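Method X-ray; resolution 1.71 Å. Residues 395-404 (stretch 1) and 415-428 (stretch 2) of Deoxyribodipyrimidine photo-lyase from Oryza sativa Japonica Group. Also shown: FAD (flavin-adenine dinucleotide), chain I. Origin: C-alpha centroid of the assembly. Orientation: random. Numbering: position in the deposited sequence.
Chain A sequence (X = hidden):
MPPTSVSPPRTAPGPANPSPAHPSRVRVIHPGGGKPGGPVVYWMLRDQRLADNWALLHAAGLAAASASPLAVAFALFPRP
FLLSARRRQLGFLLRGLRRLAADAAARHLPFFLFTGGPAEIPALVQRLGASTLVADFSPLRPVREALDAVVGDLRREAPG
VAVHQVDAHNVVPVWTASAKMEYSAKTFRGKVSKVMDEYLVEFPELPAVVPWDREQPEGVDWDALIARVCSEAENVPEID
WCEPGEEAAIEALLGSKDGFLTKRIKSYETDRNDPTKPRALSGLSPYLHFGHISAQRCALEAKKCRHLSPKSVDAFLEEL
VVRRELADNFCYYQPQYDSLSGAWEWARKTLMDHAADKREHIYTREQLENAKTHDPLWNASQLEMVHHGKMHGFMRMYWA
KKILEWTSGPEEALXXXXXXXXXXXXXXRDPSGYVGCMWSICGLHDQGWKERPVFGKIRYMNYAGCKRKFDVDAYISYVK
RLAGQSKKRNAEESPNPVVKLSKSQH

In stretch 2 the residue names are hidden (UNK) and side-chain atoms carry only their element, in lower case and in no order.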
ATOM      1  N   MET A 395      -0.638   0.347 -18.226  1.00 14.13           N
ATOM      2  CA  MET A 395       0.748   0.136 -18.664  1.00 15.07           C
ATOM      3  C   MET A 395       1.550  -0.779 -17.706  1.00 11.32           C
ATOM      4  O   MET A 395       2.474  -1.447 -18.153  1.00 13.08           O
ATOM      5  CB  MET A 395       1.498   1.458 -18.917  1.00 12.42           C
ATOM      6  CG  MET A 395       1.057   2.212 -20.189  1.00 13.73           C
ATOM      7  SD  MET A 395       0.760   1.157 -21.617  1.00 17.16           S
ATOM      8  CE  MET A 395       2.375   0.425 -21.837  1.00 15.21           C
ATOM      9  N   ARG A 396       1.201  -0.829 -16.414  1.00 10.03           N
ATOM     10  CA  ARG A 396       1.903  -1.738 -15.488  1.00 11.99           C
ATOM     11  C   ARG A 396       1.807  -3.206 -15.910  1.00 10.32           C
ATOM     12  O   ARG A 396       2.795  -3.966 -15.792  1.00 11.51           O
ATOM     13  CB  ARG A 396       1.422  -1.557 -14.040  1.00 12.63           C
ATOM     14  CG  ARG A 396       1.740  -0.195 -13.472  1.00 12.35           C
ATOM     15  CD  ARG A 396       1.560  -0.166 -11.958  1.00 16.35           C
ATOM     16  NE  ARG A 396       1.302   1.194 -11.492  1.00 17.84           N
ATOM     17  CZ  ARG A 396       1.555   1.622 -10.264  1.00 19.62           C
ATOM     18  NH1 ARG A 396       2.114   0.805  -9.386  1.00 18.58           N
ATOM     19  NH2 ARG A 396       1.270   2.876  -9.918  1.00 18.16           N
ATOM     20  N   MET A 397       0.641  -3.599 -16.433  1.00 12.93           N
ATOM     21  CA  MET A 397       0.443  -4.967 -16.922  1.00 12.72           C
ATOM     22  C   MET A 397       1.347  -5.256 -18.130  1.00 11.74           C
ATOM     23  O   MET A 397       2.051  -6.265 -18.159  1.00 14.83           O
ATOM     24  CB  MET A 397      -1.025  -5.202 -17.295  1.00 14.85           C
ATOM     25  CG  MET A 397      -1.967  -5.060 -16.126  1.00 17.63           C
ATOM     26  SD  MET A 397      -3.696  -5.379 -16.584  1.00 18.70           S
ATOM     27  CE  MET A 397      -4.148  -3.793 -17.239  1.00 12.70           C
ATOM     28  N   TYR A 398       1.321  -4.363 -19.120  1.00 11.67           N
ATOM     29  CA  TYR A 398       2.162  -4.477 -20.307  1.00 13.79           C
ATOM     30  C   TYR A 398       3.644  -4.514 -19.919  1.00 13.23           C
ATOM     31  O   TYR A 398       4.388  -5.395 -20.334  1.00 14.65           O
ATOM     32  CB  TYR A 398       1.899  -3.290 -21.233  1.00 11.25           C
ATOM     33  CG  TYR A 398       2.693  -3.308 -22.516  1.00 15.51           C
ATOM     34  CD1 TYR A 398       3.908  -2.640 -22.625  1.00 13.69           C
ATOM     35  CD2 TYR A 398       2.225  -4.006 -23.622  1.00 16.76           C
ATOM     36  CE1 TYR A 398       4.632  -2.657 -23.828  1.00 14.52           C
ATOM     37  CE2 TYR A 398       2.933  -4.033 -24.806  1.00 15.80           C
ATOM     38  CZ  TYR A 398       4.132  -3.373 -24.904  1.00 17.72           C
ATOM     39  OH  TYR A 398       4.815  -3.424 -26.098  1.00 16.46           O
ATOM     40  N   TRP A 399       4.031  -3.563 -19.079  1.00 12.15           N
ATOM     41  CA  TRP A 399       5.412  -3.387 -18.625  1.00 11.30           C
ATOM     42  C   TRP A 399       5.967  -4.654 -17.996  1.00  9.67           C
ATOM     43  O   TRP A 399       7.053  -5.126 -18.358  1.00 11.70           O
ATOM     44  CB  TRP A 399       5.439  -2.227 -17.634  1.00 12.58           C
ATOM     45  CG  TRP A 399       6.709  -2.019 -16.903  1.00 11.78           C
ATOM     46  CD1 TRP A 399       7.805  -1.326 -17.333  1.00 17.43           C
ATOM     47  CD2 TRP A 399       6.995  -2.434 -15.566  1.00 14.27           C
ATOM     48  NE1 TRP A 399       8.771  -1.317 -16.353  1.00 14.20           N
ATOM     49  CE2 TRP A 399       8.299  -1.996 -15.261  1.00 13.24           C
ATOM     50  CE3 TRP A 399       6.279  -3.145 -14.600  1.00 13.58           C
ATOM     51  CZ2 TRP A 399       8.903  -2.252 -14.033  1.00 15.14           C
ATOM     52  CZ3 TRP A 399       6.880  -3.397 -13.387  1.00 16.17           C
ATOM     53  CH2 TRP A 399       8.170  -2.947 -13.107  1.00 13.28           C
ATOM     54  N   ALA A 400       5.228  -5.244 -17.075  1.00 11.68           N
ATOM     55  CA  ALA A 400       5.737  -6.421 -16.393  1.00  9.87           C
ATOM     56  C   ALA A 400       5.756  -7.657 -17.297  1.00 14.55           C
ATOM     57  O   ALA A 400       6.639  -8.506 -17.183  1.00 13.05           O
ATOM     58  CB  ALA A 400       4.936  -6.694 -15.104  1.00 12.82           C
ATOM     59  N   LYS A 401       4.771  -7.767 -18.180  1.00 13.86           N
ATOM     60  CA  LYS A 401       4.738  -8.881 -19.115  1.00 11.78           C
ATOM     61  C   LYS A 401       5.892  -8.866 -20.115  1.00 14.38           C
ATOM     62  O   LYS A 401       6.408  -9.930 -20.498  1.00 13.54           O
ATOM     63  CB  LYS A 401       3.397  -8.941 -19.829  1.00  9.67           C
ATOM     64  CG  LYS A 401       2.287  -9.395 -18.901  1.00 12.65           C
ATOM     65  CD  LYS A 401       0.997  -9.653 -19.645  1.00 12.76           C
ATOM     66  CE  LYS A 401      -0.099 -10.096 -18.651  1.00 13.79           C
ATOM     67  NZ  LYS A 401       0.136 -11.474 -18.148  1.00 13.88           N
ATOM     68  N   LYS A 402       6.305  -7.680 -20.554  1.00 13.63           N
ATOM     69  CA  LYS A 402       7.491  -7.602 -21.417  1.00 16.56           C
ATOM     70  C   LYS A 402       8.757  -8.039 -20.679  1.00 13.42           C
ATOM     71  O   LYS A 402       9.672  -8.609 -21.272  1.00 16.88           O
ATOM     72  CB  LYS A 402       7.678  -6.200 -21.985  1.00 10.56           C
ATOM     73  CG  LYS A 402       6.598  -5.771 -22.961  1.00 13.25           C
ATOM     74  CD  LYS A 402       6.574  -6.680 -24.179  1.00 19.53           C
ATOM     75  CE  LYS A 402       5.194  -7.268 -24.372  1.00 24.68           C
ATOM     76  NZ  LYS A 402       5.012  -7.901 -25.722  1.00 20.09           N
ATOM     77  N   ILE A 403       8.818  -7.786 -19.374  1.00 14.36           N
ATOM     78  CA  ILE A 403       9.985  -8.213 -18.616  1.00 16.07           C
ATOM     79  C   ILE A 403      10.080  -9.740 -18.625  1.00 16.09           C
ATOM     80  O   ILE A 403      11.164 -10.295 -18.806  1.00 15.12           O
ATOM     81  CB  ILE A 403       9.954  -7.655 -17.191  1.00 12.28           C
ATOM     82  CG1 ILE A 403       9.978  -6.135 -17.231  1.00 10.89           C
ATOM     83  CG2 ILE A 403      11.138  -8.165 -16.383  1.00 12.18           C
ATOM     84  CD1 ILE A 403       9.871  -5.471 -15.868  1.00 14.29           C
ATOM     85  N   LEU A 404       8.940 -10.414 -18.483  1.00 14.83           N
ATOM     86  CA  LEU A 404       8.887 -11.871 -18.662  1.00 13.49           C
ATOM     87  C   LEU A 404       9.384 -12.281 -20.050  1.00 17.46           C
ATOM     88  O   LEU A 404      10.154 -13.249 -20.214  1.00 15.49           O
ATOM     89  CB  LEU A 404       7.457 -12.377 -18.464  1.00 13.73           C
ATOM     90  CG  LEU A 404       7.223 -13.847 -18.815  1.00 14.60           C
ATOM     91  CD1 LEU A 404       8.081 -14.753 -17.928  1.00 14.06           C
ATOM     92  CD2 LEU A 404       5.742 -14.196 -18.677  1.00 17.17           C
ATOM     93  N   UNK A 415      11.775 -10.956 -10.140  1.00 13.75           N
ATOM     94  CA  UNK A 415      12.706 -10.225  -9.279  1.00 13.08           C
ATOM     95  C   UNK A 415      12.977  -8.827  -9.826  1.00 15.38           C
ATOM     96  O   UNK A 415      13.063  -7.851  -9.081  1.00 14.42           O
ATOM     97  c   UNK A 415      14.021 -11.002  -9.155  1.00 16.99           C
ATOM     98  o   UNK A 415      14.951 -10.289  -8.370  1.00 25.84           O
ATOM     99  N   UNK A 416      13.126  -8.733 -11.138  1.00 13.79           N
ATOM    100  CA  UNK A 416      13.421  -7.444 -11.759  1.00 11.42           C
ATOM    101  C   UNK A 416      12.218  -6.497 -11.697  1.00 10.05           C
ATOM    102  O   UNK A 416      12.362  -5.316 -11.363  1.00 11.84           O
ATOM    103  c   UNK A 416      14.102  -6.295 -13.881  1.00 11.79           C
ATOM    104  o   UNK A 416      15.246  -8.242 -13.137  1.00 18.75           O
ATOM    105  c   UNK A 416      13.953  -7.626 -13.198  1.00 12.68           C
ATOM    106  N   UNK A 417      11.035  -7.020 -11.991  1.00 11.54           N
ATOM    107  CA  UNK A 417       9.810  -6.211 -11.919  1.00 11.34           C
ATOM    108  C   UNK A 417       9.615  -5.645 -10.512  1.00 14.23           C
ATOM    109  O   UNK A 417       9.292  -4.467 -10.340  1.00 13.16           O
ATOM    110  c   UNK A 417       8.579  -7.044 -12.351  1.00 12.69           C
ATOM    111  N   UNK A 418       9.793  -6.502  -9.505  1.00 11.84           N
ATOM    112  CA  UNK A 418       9.566  -6.123  -8.120  1.00 12.64           C
ATOM    113  C   UNK A 418      10.601  -5.095  -7.708  1.00 12.97           C
ATOM    114  O   UNK A 418      10.279  -4.092  -7.097  1.00 12.63           O
ATOM    115  c   UNK A 418       8.394  -9.565  -6.649  1.00 12.61           C
ATOM    116  c   UNK A 418       9.750  -6.982  -5.715  1.00 14.43           C
ATOM    117  c   UNK A 418       8.342  -8.220  -7.381  1.00 13.76           C
ATOM    118  c   UNK A 418       9.601  -7.375  -7.176  1.00 13.12           C
ATOM    119  N   UNK A 419      11.852  -5.321  -8.089  1.00 11.80           N
ATOM    120  CA  UNK A 419      12.908  -4.372  -7.768  1.00 12.91           C
ATOM    121  C   UNK A 419      12.604  -2.991  -8.352  1.00 14.29           C
ATOM    122  O   UNK A 419      12.693  -1.994  -7.648  1.00 14.78           O
ATOM    123  c   UNK A 419      15.588  -3.282  -9.683  1.00 20.01           C
ATOM    124  c   UNK A 419      15.323  -3.826  -8.434  1.00 15.36           C
ATOM    125  c   UNK A 419      17.253  -1.848  -8.766  1.00 26.16           C
ATOM    126  o   UNK A 419      18.208  -0.870  -8.955  1.00 34.31           O
ATOM    127  c   UNK A 419      14.259  -4.891  -8.275  1.00 11.32           C
ATOM    128  c   UNK A 419      17.010  -2.367  -7.506  1.00 25.62           C
ATOM    129  c   UNK A 419      16.045  -3.355  -7.346  1.00 20.56           C
ATOM    130  c   UNK A 419      16.549  -2.304  -9.856  1.00 21.09           C
ATOM    131  N   UNK A 420      12.239  -2.939  -9.629  1.00 13.04           N
ATOM    132  CA  UNK A 420      11.947  -1.662 -10.279  1.00 11.62           C
ATOM    133  C   UNK A 420      10.718  -0.975  -9.691  1.00 13.43           C
ATOM    134  O   UNK A 420      10.735   0.224  -9.427  1.00 14.95           O
ATOM    135  c   UNK A 420      13.076  -2.226 -12.474  1.00 16.87           C
ATOM    136  c   UNK A 420      14.089  -1.091 -12.319  1.00 17.69           C
ATOM    137  c   UNK A 420      11.764  -1.860 -11.779  1.00  9.30           C
ATOM    138  c   UNK A 420      12.843  -2.568 -13.939  1.00 12.84           C
ATOM    139  N   UNK A 421       9.660  -1.749  -9.504  1.00 12.25           N
ATOM    140  CA  UNK A 421       8.416  -1.248  -8.935  1.00 12.59           C
ATOM    141  C   UNK A 421       8.649  -0.635  -7.548  1.00 11.99           C
ATOM    142  O   UNK A 421       8.213   0.473  -7.246  1.00 17.06           O
ATOM    143  c   UNK A 421       6.053  -1.984  -8.343  1.00 15.20           C
ATOM    144  o   UNK A 421       5.164  -1.621  -9.115  1.00 18.95           O
ATOM    145  n   UNK A 421       5.887  -2.033  -7.020  1.00 16.59           N
ATOM    146  c   UNK A 421       7.414  -2.405  -8.875  1.00 10.17           C
ATOM    147  N   UNK A 422       9.358  -1.368  -6.706  1.00 13.10           N
ATOM    148  CA  UNK A 422       9.645  -0.900  -5.352  1.00 15.11           C
ATOM    149  C   UNK A 422      10.619   0.278  -5.323  1.00 14.83           C
ATOM    150  O   UNK A 422      10.548   1.119  -4.435  1.00 16.30           O
ATOM    151  o   UNK A 422       7.902  -2.925  -4.600  1.00 17.10           O
ATOM    152  c   UNK A 422      10.166  -2.068  -4.513  1.00 18.10           C
ATOM    153  c   UNK A 422       9.063  -3.059  -4.135  1.00 16.51           C
ATOM    154  o   UNK A 422       9.351  -3.959  -3.328  1.00 21.62           O
ATOM    155  N   UNK A 423      11.531   0.346  -6.293  1.00 13.62           N
ATOM    156  CA  UNK A 423      12.472   1.454  -6.337  1.00 12.39           C
ATOM    157  C   UNK A 423      11.806   2.783  -6.714  1.00 16.13           C
ATOM    158  O   UNK A 423      12.068   3.806  -6.095  1.00 20.13           O
ATOM    159  c   UNK A 423      14.589   2.279  -7.506  1.00 15.22           C
ATOM    160  c   UNK A 423      16.941   2.821  -8.166  1.00 20.48           C
ATOM    161  c   UNK A 423      15.835   1.781  -8.216  1.00 16.08           C
ATOM    162  c   UNK A 423      13.616   1.148  -7.311  1.00 11.42           C
ATOM    163  n   UNK A 423      18.202   2.335  -8.816  1.00 21.51           N
ATOM    164  N   UNK A 424      10.956   2.748  -7.736  1.00 12.84           N
ATOM    165  CA  UNK A 424      10.455   3.960  -8.374  1.00 13.57           C
ATOM    166  C   UNK A 424       9.020   4.374  -8.047  1.00 14.45           C
ATOM    167  O   UNK A 424       8.695   5.569  -8.084  1.00 14.78           O
ATOM    168  c   UNK A 424      12.067   3.872 -10.333  1.00 12.02           C
ATOM    169  c   UNK A 424      14.069   2.800 -11.196  1.00 15.54           C
ATOM    170  c   UNK A 424      14.108   5.120 -10.650  1.00 15.08           C
ATOM    171  c   UNK A 424      12.776   5.051 -10.253  1.00 13.25           C
ATOM    172  c   UNK A 424      10.610   3.823  -9.897  1.00 11.34           C
ATOM    173  o   UNK A 424      16.060   4.075 -11.496  1.00 17.44           O
ATOM    174  c   UNK A 424      14.743   3.993 -11.106  1.00 17.19           C
ATOM    175  c   UNK A 424      12.730   2.739 -10.790  1.00 13.91           C
ATOM    176  N   UNK A 425       8.142   3.411  -7.779  1.00 12.10           N
ATOM    177  CA  UNK A 425       6.739   3.752  -7.558  1.00 13.86           C
ATOM    178  C   UNK A 425       6.510   4.384  -6.183  1.00 14.44           C
ATOM    179  O   UNK A 425       7.034   3.932  -5.167  1.00 16.68           O
ATOM    180  c   UNK A 425       5.825   2.532  -7.734  1.00 14.96           C
ATOM    181  c   UNK A 425       5.029   2.558 -10.146  1.00 24.20           C
ATOM    182  o   UNK A 425       4.624   3.719  -9.952  1.00 26.28           O
ATOM    183  o   UNK A 425       4.757   1.921 -11.179  1.00 19.68           O
ATOM    184  c   UNK A 425       5.877   1.868  -9.079  1.00 15.99           C
ATOM    185  N   UNK A 426       5.710   5.440  -6.158  1.00 13.02           N
ATOM    186  CA  UNK A 426       5.347   6.070  -4.900  1.00 12.89           C
ATOM    187  C   UNK A 426       4.422   5.167  -4.085  1.00 13.74           C
ATOM    188  O   UNK A 426       4.386   5.256  -2.864  1.00 15.20           O
ATOM    189  c   UNK A 426       4.718   7.460  -5.139  1.00 16.54           C
ATOM    190  c   UNK A 426       5.861   8.341  -3.067  1.00 20.13           C
ATOM    191  c   UNK A 426       3.399   7.350  -5.914  1.00 18.09           C
ATOM    192  c   UNK A 426       4.568   8.206  -3.808  1.00 17.81           C
ATOM    193  N   UNK A 427       3.729   4.262  -4.768  1.00 13.38           N
ATOM    194  CA  UNK A 427       2.772   3.352  -4.144  1.00 13.19           C
ATOM    195  C   UNK A 427       3.320   1.923  -3.980  1.00 14.77           C
ATOM    196  O   UNK A 427       2.580   0.986  -3.652  1.00 11.19           O
ATOM    197  o   UNK A 427       0.664   3.324  -7.187  1.00 18.60           O
ATOM    198  c   UNK A 427       1.425   3.381  -4.915  1.00 10.54           C
ATOM    199  o   UNK A 427       2.560   2.333  -6.763  1.00 17.88           O
ATOM    200  c   UNK A 427       1.565   2.985  -6.390  1.00 18.77           C
ATOM    201  N   UNK A 428       4.631   1.779  -4.176  1.00 11.33           N
ATOM    202  CA  UNK A 428       5.290   0.483  -4.194  1.00 10.43           C
ATOM    203  C   UNK A 428       5.620  -0.048  -2.813  1.00 11.40           C
ATOM    204  O   UNK A 428       5.245   0.560  -1.810  1.00 15.80           O
TER
HETATM  205  PA  FAD I 801      -7.371   3.622  -9.777  1.00 15.32           P
HETATM  206  O1A FAD I 801      -7.720   2.986 -11.088  1.00 20.21           O
HETATM  207  O2A FAD I 801      -8.014   4.960  -9.540  1.00 16.35           O
HETATM  208  O5B FAD I 801      -7.737   2.589  -8.611  1.00 16.20           O
HETATM  209  C5B FAD I 801      -8.169   3.018  -7.338  1.00 20.26           C
HETATM  210  C4B FAD I 801      -7.596   2.098  -6.256  1.00 15.98           C
HETATM  211  O4B FAD I 801      -7.978   0.744  -6.452  1.00 14.28           O
HETATM  212  C3B FAD I 801      -6.081   2.073  -6.279  1.00 17.49           C
HETATM  213  O3B FAD I 801      -5.534   3.163  -5.575  1.00 17.24           O
HETATM  214  C2B FAD I 801      -5.799   0.773  -5.585  1.00 14.42           C
HETATM  215  O2B FAD I 801      -6.006   0.925  -4.193  1.00 18.60           O
HETATM  216  C1B FAD I 801      -6.907  -0.106  -6.107  1.00 15.20           C
HETATM  217  N9A FAD I 801      -6.461  -0.876  -7.280  1.00 14.24           N
HETATM  218  C8A FAD I 801      -6.596  -0.547  -8.602  1.00 16.30           C
HETATM  219  N7A FAD I 801      -6.053  -1.548  -9.333  1.00 13.66           N
HETATM  220  C5A FAD I 801      -5.562  -2.500  -8.490  1.00 13.15           C
HETATM  221  C6A FAD I 801      -4.913  -3.727  -8.669  1.00 14.39           C
HETATM  222  N6A FAD I 801      -4.727  -4.259  -9.876  1.00 18.62           N
HETATM  223  N1A FAD I 801      -4.543  -4.473  -7.572  1.00 14.33           N
HETATM  224  C2A FAD I 801      -4.822  -4.016  -6.304  1.00 16.42           C
HETATM  225  N3A FAD I 801      -5.457  -2.806  -6.129  1.00 15.00           N
HETATM  226  C4A FAD I 801      -5.829  -2.076  -7.203  1.00 14.60           C
HETATM  227  N1  FAD I 801      -0.696  -0.965  -6.849  1.00  9.88           N
HETATM  228  C2  FAD I 801      -0.169  -0.359  -5.746  1.00 14.62           C
HETATM  229  O2  FAD I 801      -0.950   0.183  -4.964  1.00 15.69           O
HETATM  230  N3  FAD I 801       1.196  -0.384  -5.515  1.00 11.32           N
HETATM  231  C4  FAD I 801       2.049  -1.007  -6.408  1.00 13.20           C
HETATM  232  O4  FAD I 801       3.267  -1.022  -6.201  1.00 14.63           O
HETATM  233  C4X FAD I 801       1.500  -1.631  -7.522  1.00 15.67           C
HETATM  234  N5  FAD I 801       2.295  -2.257  -8.454  1.00 16.42           N
HETATM  235  C5X FAD I 801       1.730  -2.889  -9.545  1.00 13.22           C
HETATM  236  C6  FAD I 801       2.546  -3.552 -10.471  1.00 10.28           C
HETATM  237  C7  FAD I 801       1.978  -4.188 -11.579  1.00 10.31           C
HETATM  238  C7M FAD I 801       2.876  -4.905 -12.553  1.00  9.76           C
HETATM  239  C8  FAD I 801       0.591  -4.146 -11.755  1.00 11.96           C
HETATM  240  C8M FAD I 801      -0.076  -4.805 -12.925  1.00 12.83           C
HETATM  241  C9  FAD I 801      -0.202  -3.477 -10.839  1.00  9.70           C
HETATM  242  C9A FAD I 801       0.361  -2.855  -9.740  1.00 11.51           C
HETATM  243  N10 FAD I 801      -0.439  -2.188  -8.834  1.00 10.48           N
HETATM  244  C10 FAD I 801       0.138  -1.596  -7.737  1.00  9.86           C
HETATM  245  C1' FAD I 801      -1.951  -2.114  -8.998  1.00 12.56           C
HETATM  246  C2' FAD I 801      -2.446  -0.872  -9.805  1.00 12.97           C
HETATM  247  O2' FAD I 801      -1.749  -0.653 -11.037  1.00 14.04           O
HETATM  248  C3' FAD I 801      -2.411   0.446  -9.009  1.00 12.98           C
HETATM  249  O3' FAD I 801      -3.045   0.255  -7.772  1.00 13.37           O
HETATM  250  C4' FAD I 801      -3.099   1.608  -9.729  1.00 15.73           C
HETATM  251  O4' FAD I 801      -2.477   1.830 -10.981  1.00 18.20           O
HETATM  252  C5' FAD I 801      -3.012   2.841  -8.833  1.00 13.94           C
HETATM  253  O5' FAD I 801      -3.367   4.053  -9.456  1.00 11.85           O
HETATM  254  P   FAD I 801      -4.733   4.780  -9.032  1.00 13.52           P
HETATM  255  O1P FAD I 801      -4.820   4.928  -7.526  1.00 15.62           O
HETATM  256  O2P FAD I 801      -4.838   6.098  -9.755  1.00 14.02           O
HETATM  257  O3P FAD I 801      -5.749   3.693  -9.656  1.00 15.16           O

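Position 415 carries one carbon and then one oxygen, out of reach of stretch 1; a lone hydroxymethyl is Ser 415, its hydroxyl satisfied elsewhere in the structure. At 416 the first carbon bears both an oxygen and a carbon. That fork is Thr 416, pointing toward the first helix, where its CB lies 4.3 Å from Ile 403 CG2.

Position 417 has a single side-chain carbon, so it is Ala 417. Its small size suits a crowded place: Ile 403 CD1 lies 4.1 Å from Ala 417 CB, Trp 399 CZ3 4.2 Å from the same CB, and Trp 399 CH2 comes within 3.4 Å of Ala 417 O, at the edge of the indole.

Four carbons forked at the first, with one arm two carbons long, mark 418 as Ile 418; at 419 one carbon leads to a six-carbon ring bearing an oxygen, which identifies Tyr 419. Both are partly exposed, on sides of the helix this contact does not use. Position 420 again has four carbons, now forked at the second: Leu 420. Its CB lies 3.7 Å from Trp 399 CZ2, at the indole edge, an apolar contact between buried side chains.

Position 421 has two carbons, the second carrying one oxygen and one nitrogen; the oxygen lies 3.9 Å from Arg 396 NH1 and the CB 4.3 Å from Trp 399 CH2. This amide is Asn 421, and its nitrogen serves as a donor twice: ND2 bonds to FAD O4 at 2.9 Å and to an oxygen of the next side chain. At 422 two carbons end in two oxygens, the carboxylate of Asp 422, whose OD1 accepts that bond from Asn 421 ND2 at 3.3 Å.

Four carbons in a row ending in nitrogen make 423 Lys 423, and a carbon followed by a six-carbon ring with an oxygen makes 424 Tyr 424; both miss stretch 1, their polar ends hydrogen-bonded elsewhere in the structure.

Position 425 is the first to leave helical geometry. Its three carbons, the third carrying two oxygens, give Glu 425. OE1 lies over one face of the Arg 396 guanidinium, 3.4 Å from Arg 396 NH1, a salt bridge of charges alone because no N-H points at it. Position 426, four carbons forked at the first with one longer arm, is Ile 426, whose end leads away.

At 427 two carbons end in two oxygens: Asp 427. This carboxylate meets the guanidinium at its edge, near the plane, where N-H groups can point at it: Arg 396 NH1 donates to OD1 at 3.1 Å and Arg 396 NH2 to OD2 at 2.8 Å, forming a salt bridge. Its backbone O accepts a bond from FAD N3 at 2.7 Å. Position 428 has no side chain, hence Gly 428; an ideal CB would clash with Asn 421 O, 2.8 Å away.

The contact thus has two parts. Trp 399 and Ile 403 pack against Thr 416, Ala 417 and Leu 420 where the helices cross at 140°. Beyond the second helix two carboxylates face the single positive charge of buried Arg 396, Asp 427 through paired hydrogen bonds and Glu 425 through charge alone; FAD O2' covers the face opposite Glu 425 OE1.

Stretch 2 (415-428) STAIYLNDKYEIDG
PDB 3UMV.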